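Local structure of thiamine-biosynthesis protein ThiS (Geobacter metallireducens GS-15, 3CWI) at residues Leu3-Lys8 with Asp58-Leu63; Tyr34-Leu39 with Leu63-Gly68. The protein probably serves as the small ubiquitin-like sulfur carrier of thiamine biosynthesis, bearing at its flexible C-terminal glycine tail the sulfur destined for the thiazole ring. One frame throughout, in Å; residues are numbered along the deposited sequence.

Contact 1 of 2, residues Leu3-Lys8 with Asp58-Leu63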
# COMPACT_ATOMS: atom_id res chain seq x y z
N LEU A 3 7.65 -3.61 -7.43
CA LEU A 3 7.60 -2.82 -6.21
C LEU A 3 7.96 -3.71 -5.04
O LEU A 3 8.06 -4.93 -5.18
CB LEU A 3 6.20 -2.22 -5.99
CG LEU A 3 5.02 -3.15 -5.73
CD1 LEU A 3 3.85 -2.35 -5.17
CD2 LEU A 3 4.64 -3.86 -7.01
N THR A 4 8.20 -3.08 -3.90
CA THR A 4 8.55 -3.81 -2.70
C THR A 4 7.33 -3.74 -1.79
O THR A 4 6.77 -2.66 -1.59
CB THR A 4 9.76 -3.16 -2.00
OG1 THR A 4 10.85 -3.06 -2.94
CG2 THR A 4 10.21 -4.00 -0.82
N VAL A 5 6.89 -4.88 -1.28
CA VAL A 5 5.73 -4.93 -0.39
C VAL A 5 6.17 -5.61 0.90
O VAL A 5 6.57 -6.77 0.89
CB VAL A 5 4.55 -5.71 -1.03
CG1 VAL A 5 3.40 -5.81 -0.05
CG2 VAL A 5 4.09 -5.01 -2.31
N ASN A 6 6.09 -4.87 2.00
CA ASN A 6 6.51 -5.37 3.31
C ASN A 6 7.94 -5.90 3.23
O ASN A 6 8.27 -6.96 3.78
CB ASN A 6 5.58 -6.48 3.80
CG ASN A 6 4.18 -5.97 4.05
OD1 ASN A 6 3.99 -4.85 4.54
ND2 ASN A 6 3.18 -6.79 3.74
N GLY A 7 8.78 -5.14 2.53
CA GLY A 7 10.19 -5.49 2.40
C GLY A 7 10.54 -6.54 1.37
O GLY A 7 11.72 -6.78 1.12
N LYS A 8 9.55 -7.16 0.75
CA LYS A 8 9.83 -8.21 -0.22
C LYS A 8 9.42 -7.88 -1.65
O LYS A 8 8.46 -7.13 -1.88
CB LYS A 8 9.17 -9.51 0.23
CG LYS A 8 9.71 -10.00 1.58
CD LYS A 8 11.18 -10.40 1.48
CE LYS A 8 11.67 -11.08 2.75
NZ LYS A 8 11.70 -10.17 3.93
N ASP A 58 8.60 1.66 -6.04
CA ASP A 58 8.14 2.19 -4.75
C ASP A 58 8.10 1.08 -3.69
O ASP A 58 8.00 -0.10 -4.02
CB ASP A 58 6.76 2.83 -4.89
CG ASP A 58 6.81 4.21 -5.53
OD1 ASP A 58 7.90 4.81 -5.59
OD2 ASP A 58 5.73 4.72 -5.95
N ALA A 59 8.16 1.47 -2.42
CA ALA A 59 8.13 0.52 -1.31
C ALA A 59 6.89 0.77 -0.46
O ALA A 59 6.73 1.83 0.13
CB ALA A 59 9.37 0.67 -0.45
N VAL A 60 6.01 -0.22 -0.39
CA VAL A 60 4.80 -0.08 0.40
C VAL A 60 4.82 -1.04 1.58
O VAL A 60 5.32 -2.17 1.48
CB VAL A 60 3.55 -0.32 -0.47
CG1 VAL A 60 3.53 0.67 -1.62
CG2 VAL A 60 3.55 -1.74 -1.02
N GLU A 61 4.28 -0.59 2.70
CA GLU A 61 4.22 -1.42 3.90
C GLU A 61 2.82 -1.40 4.49
O GLU A 61 2.17 -0.36 4.53
CB GLU A 61 5.21 -0.89 4.94
CG GLU A 61 6.64 -0.82 4.48
CD GLU A 61 7.50 -0.02 5.44
OE1 GLU A 61 7.37 1.22 5.48
OE2 GLU A 61 8.31 -0.64 6.17
N PHE A 62 2.37 -2.56 4.94
CA PHE A 62 1.05 -2.67 5.54
C PHE A 62 1.25 -3.01 7.01
O PHE A 62 1.82 -4.06 7.35
CB PHE A 62 0.24 -3.76 4.84
CG PHE A 62 0.01 -3.47 3.38
CD1 PHE A 62 -0.64 -2.32 2.98
CD2 PHE A 62 0.47 -4.35 2.40
CE1 PHE A 62 -0.82 -2.02 1.63
CE2 PHE A 62 0.30 -4.07 1.05
CZ PHE A 62 -0.35 -2.91 0.67
N LEU A 63 0.81 -2.11 7.89
CA LEU A 63 0.97 -2.31 9.32
C LEU A 63 -0.37 -2.23 10.05
O LEU A 63 -1.30 -1.53 9.61
CB LEU A 63 1.92 -1.24 9.89
CG LEU A 63 3.18 -0.88 9.10
CD1 LEU A 63 3.94 0.21 9.85
CD2 LEU A 63 4.06 -2.10 8.89
O HOH W 1 8.19 -2.46 1.40

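Contact 2 of 2, residues Tyr34-Leu39 with Leu63-Gly68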
# COMPACT_ATOMS: atom_id res chain seq x y z
N TYR A 34 -9.08 -1.01 8.88
CA TYR A 34 -8.21 -0.51 9.92
C TYR A 34 -6.77 -1.04 9.80
O TYR A 34 -6.28 -1.76 10.67
CB TYR A 34 -8.81 -0.80 11.30
CG TYR A 34 -9.83 0.24 11.73
CD1 TYR A 34 -10.95 0.53 10.94
CD2 TYR A 34 -9.65 0.97 12.91
CE1 TYR A 34 -11.86 1.53 11.31
CE2 TYR A 34 -10.57 1.97 13.30
CZ TYR A 34 -11.66 2.24 12.49
OH TYR A 34 -12.56 3.23 12.85
N VAL A 35 -6.13 -0.68 8.69
CA VAL A 35 -4.74 -1.05 8.42
C VAL A 35 -4.04 0.27 8.12
O VAL A 35 -4.67 1.19 7.61
CB VAL A 35 -4.62 -2.00 7.19
CG1 VAL A 35 -5.18 -1.33 5.95
CG2 VAL A 35 -3.17 -2.39 6.98
N THR A 36 -2.76 0.37 8.44
CA THR A 36 -2.01 1.59 8.17
C THR A 36 -1.09 1.33 6.99
O THR A 36 -0.40 0.31 6.94
CB THR A 36 -1.14 2.01 9.38
OG1 THR A 36 -1.98 2.35 10.49
CG2 THR A 36 -0.27 3.21 9.01
N VAL A 37 -1.06 2.26 6.05
CA VAL A 37 -0.22 2.10 4.87
C VAL A 37 0.95 3.07 4.83
O VAL A 37 0.76 4.27 5.00
CB VAL A 37 -1.03 2.26 3.57
CG1 VAL A 37 -0.12 2.04 2.36
CG2 VAL A 37 -2.18 1.26 3.55
N GLU A 38 2.14 2.54 4.60
CA GLU A 38 3.34 3.37 4.48
C GLU A 38 3.85 3.27 3.05
O GLU A 38 3.92 2.18 2.49
CB GLU A 38 4.43 2.93 5.46
CG GLU A 38 4.33 3.56 6.84
CD GLU A 38 5.55 3.28 7.70
OE1 GLU A 38 6.68 3.60 7.26
OE2 GLU A 38 5.38 2.75 8.82
N LEU A 39 4.18 4.42 2.47
CA LEU A 39 4.70 4.47 1.11
C LEU A 39 6.03 5.20 1.16
O LEU A 39 6.09 6.37 1.56
CB LEU A 39 3.72 5.22 0.19
CG LEU A 39 4.19 5.46 -1.24
CD1 LEU A 39 4.58 4.13 -1.90
CD2 LEU A 39 3.08 6.14 -2.03
N LEU A 63 0.81 -2.11 7.89
CA LEU A 63 0.97 -2.31 9.32
C LEU A 63 -0.37 -2.23 10.05
O LEU A 63 -1.30 -1.53 9.61
CB LEU A 63 1.92 -1.24 9.89
CG LEU A 63 3.18 -0.88 9.10
CD1 LEU A 63 3.94 0.21 9.85
CD2 LEU A 63 4.06 -2.10 8.89
N TYR A 64 -0.48 -2.95 11.17
CA TYR A 64 -1.70 -2.95 11.96
C TYR A 64 -1.39 -2.59 13.40
O TYR A 64 -0.64 -3.30 14.07
CB TYR A 64 -2.37 -4.32 11.93
CG TYR A 64 -2.73 -4.83 10.56
CD1 TYR A 64 -1.80 -5.51 9.78
CD2 TYR A 64 -4.01 -4.64 10.04
CE1 TYR A 64 -2.13 -6.00 8.51
CE2 TYR A 64 -4.36 -5.12 8.79
CZ TYR A 64 -3.41 -5.80 8.03
OH TYR A 64 -3.76 -6.27 6.79
N PHE A 65 -1.97 -1.50 13.88
CA PHE A 65 -1.75 -1.07 15.25
C PHE A 65 -2.95 -1.39 16.14
O PHE A 65 -4.09 -1.08 15.80
CB PHE A 65 -1.46 0.42 15.29
CG PHE A 65 -0.20 0.81 14.57
CD1 PHE A 65 -0.13 0.75 13.18
CD2 PHE A 65 0.92 1.22 15.29
CE1 PHE A 65 1.04 1.09 12.51
CE2 PHE A 65 2.10 1.57 14.63
CZ PHE A 65 2.16 1.50 13.24
N MSE A 66 -2.68 -2.03 17.28
CA MSE A 66 -3.70 -2.39 18.26
C MSE A 66 -3.13 -2.13 19.65
O MSE A 66 -1.96 -2.42 19.90
CB MSE A 66 -4.07 -3.86 18.11
CG MSE A 66 -4.56 -4.26 16.73
SE MSE A 66 -3.91 -6.01 16.25
CE MSE A 66 -2.06 -5.52 15.94
N GLY A 67 -3.95 -1.58 20.54
CA GLY A 67 -3.48 -1.29 21.89
C GLY A 67 -4.29 -0.20 22.57
O GLY A 67 -5.06 0.50 21.92
N GLY A 68 -4.10 -0.04 23.88
CA GLY A 68 -4.85 0.96 24.62
C GLY A 68 -4.20 2.32 24.80
O GLY A 68 -3.89 2.71 25.93
O HOH W 2 -3.38 0.20 11.98

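Contact 1 of 2, residues Leu3-Lys8 with Asp58-Leu63
Three backbone hydrogen bonds join Thr4-Asn6 to Asp58-Val60 as parallel neighbours in the sheet of this ubiquitin-like fold. Thr4 is bonded through both its backbone groups: its N-H meets Asp58 O, and its O receives Val60 N at 2.8 Å. The third bond, from Asn6 N to Val60 O at 2.9 Å, is reinforced by a water that bridges Val60 O to Gly7 N, so this carbonyl is gripped twice. Beyond the strand end an asparagine side chain takes over the part of a backbone carbonyl. With CG beside its own backbone N (chi1 -65°), Asn6 brings OD1 to Phe62 N at 2.8 Å, in the carbonyl plane and almost straight at 175°, while ND2 lies at the edge of the Phe62 ring, amide and ring planes steeply crossed. A short amide suits this place, reaching the next N-H after the chain has begun to turn. On the apolar face Val5 and Val60 stand side by side, CG2 to CG2 at 3.6 Å, and Val5 CG1 reaches Phe62 CE2 at 3.7 Å; Leu3 CD1 extends the patch to Val60 CG2. On the reverse face Thr4 and Ala59 are paired. Outside these strands, Val54 packs on Leu3 and Val60, and Leu27 and Val29 on Phe62. What positions Asn6 is the type I' turn Val5-Lys8, closed by paired bonds between Val5 and Lys8; Asn6 and Gly7 both have positive phi, a conformation these two residue types adopt readily. The chemistry thus implies that the parallel pairing is prolonged by one side-chain amide exactly where the hairpin turns its backbone away.

Contact 2 of 2, residues Tyr34-Leu39 with Leu63-Gly68
Leu63 O is gripped by one strong hydrogen bond, from Thr36 N at 2.7 Å and 170°, and Leu63 N returns the bond to Thr36 O at 2.9 Å. The two residues form a hydrogen-bonded antiparallel pair at the end of strand 59-63 in the ubiquitin-like sheet, just where the chain departs as the C-terminal tail. Val35 CG2, set anti to its backbone N, also lies against Leu63 O and makes a CH-pi contact over one face of the Tyr64 ring, 3.7 Å from its centroid. Valine suits the spot because its compact beta-branched side chain rests both CB and CG2 against Tyr64 CE2 while keeping that methyl beside the carbonyl. The far end of that ring is tied down by a hydrogen bond from Tyr64 OH to Ala30 O. An alanine at Tyr64 would probably leave Val35 without its aromatic cover and loosen the root of the tail, since both the ring face and the hydroxyl tether would be gone. On the other side of the chain Phe65 lies obliquely beside Thr36, OG1 to CD1 at 3.6 Å. A hydroxyl is useful here, since Thr36 OG1 shares a water with the backbone of Phe65, the water standing 3.0 Å from OG1 and accepting from Phe65 N at 2.9 Å.

Overall arrangement
Both contacts use strand 59-63, the middle strand of the five-stranded sheet, and meet at Leu63. Contact 1 secures its edge toward the N-terminal strand in parallel; contact 2 secures the other edge, against strand 36-39, in antiparallel fashion, and a probable hydrogen bond from Glu61 N to Glu38 O links the two. Contact 1 lies nearer the centre of the chain and is partly buried, with mainly aliphatic side chains and the Phe62 ring. Contact 2 is a surface contact about 14 Å away, centre to centre, where aromatic rings and a water accompany a single residue pair. Pairing ends there, and the glycine-bearing tail runs on, consistent with a sulfur carrier whose C terminus must reach partner enzymes.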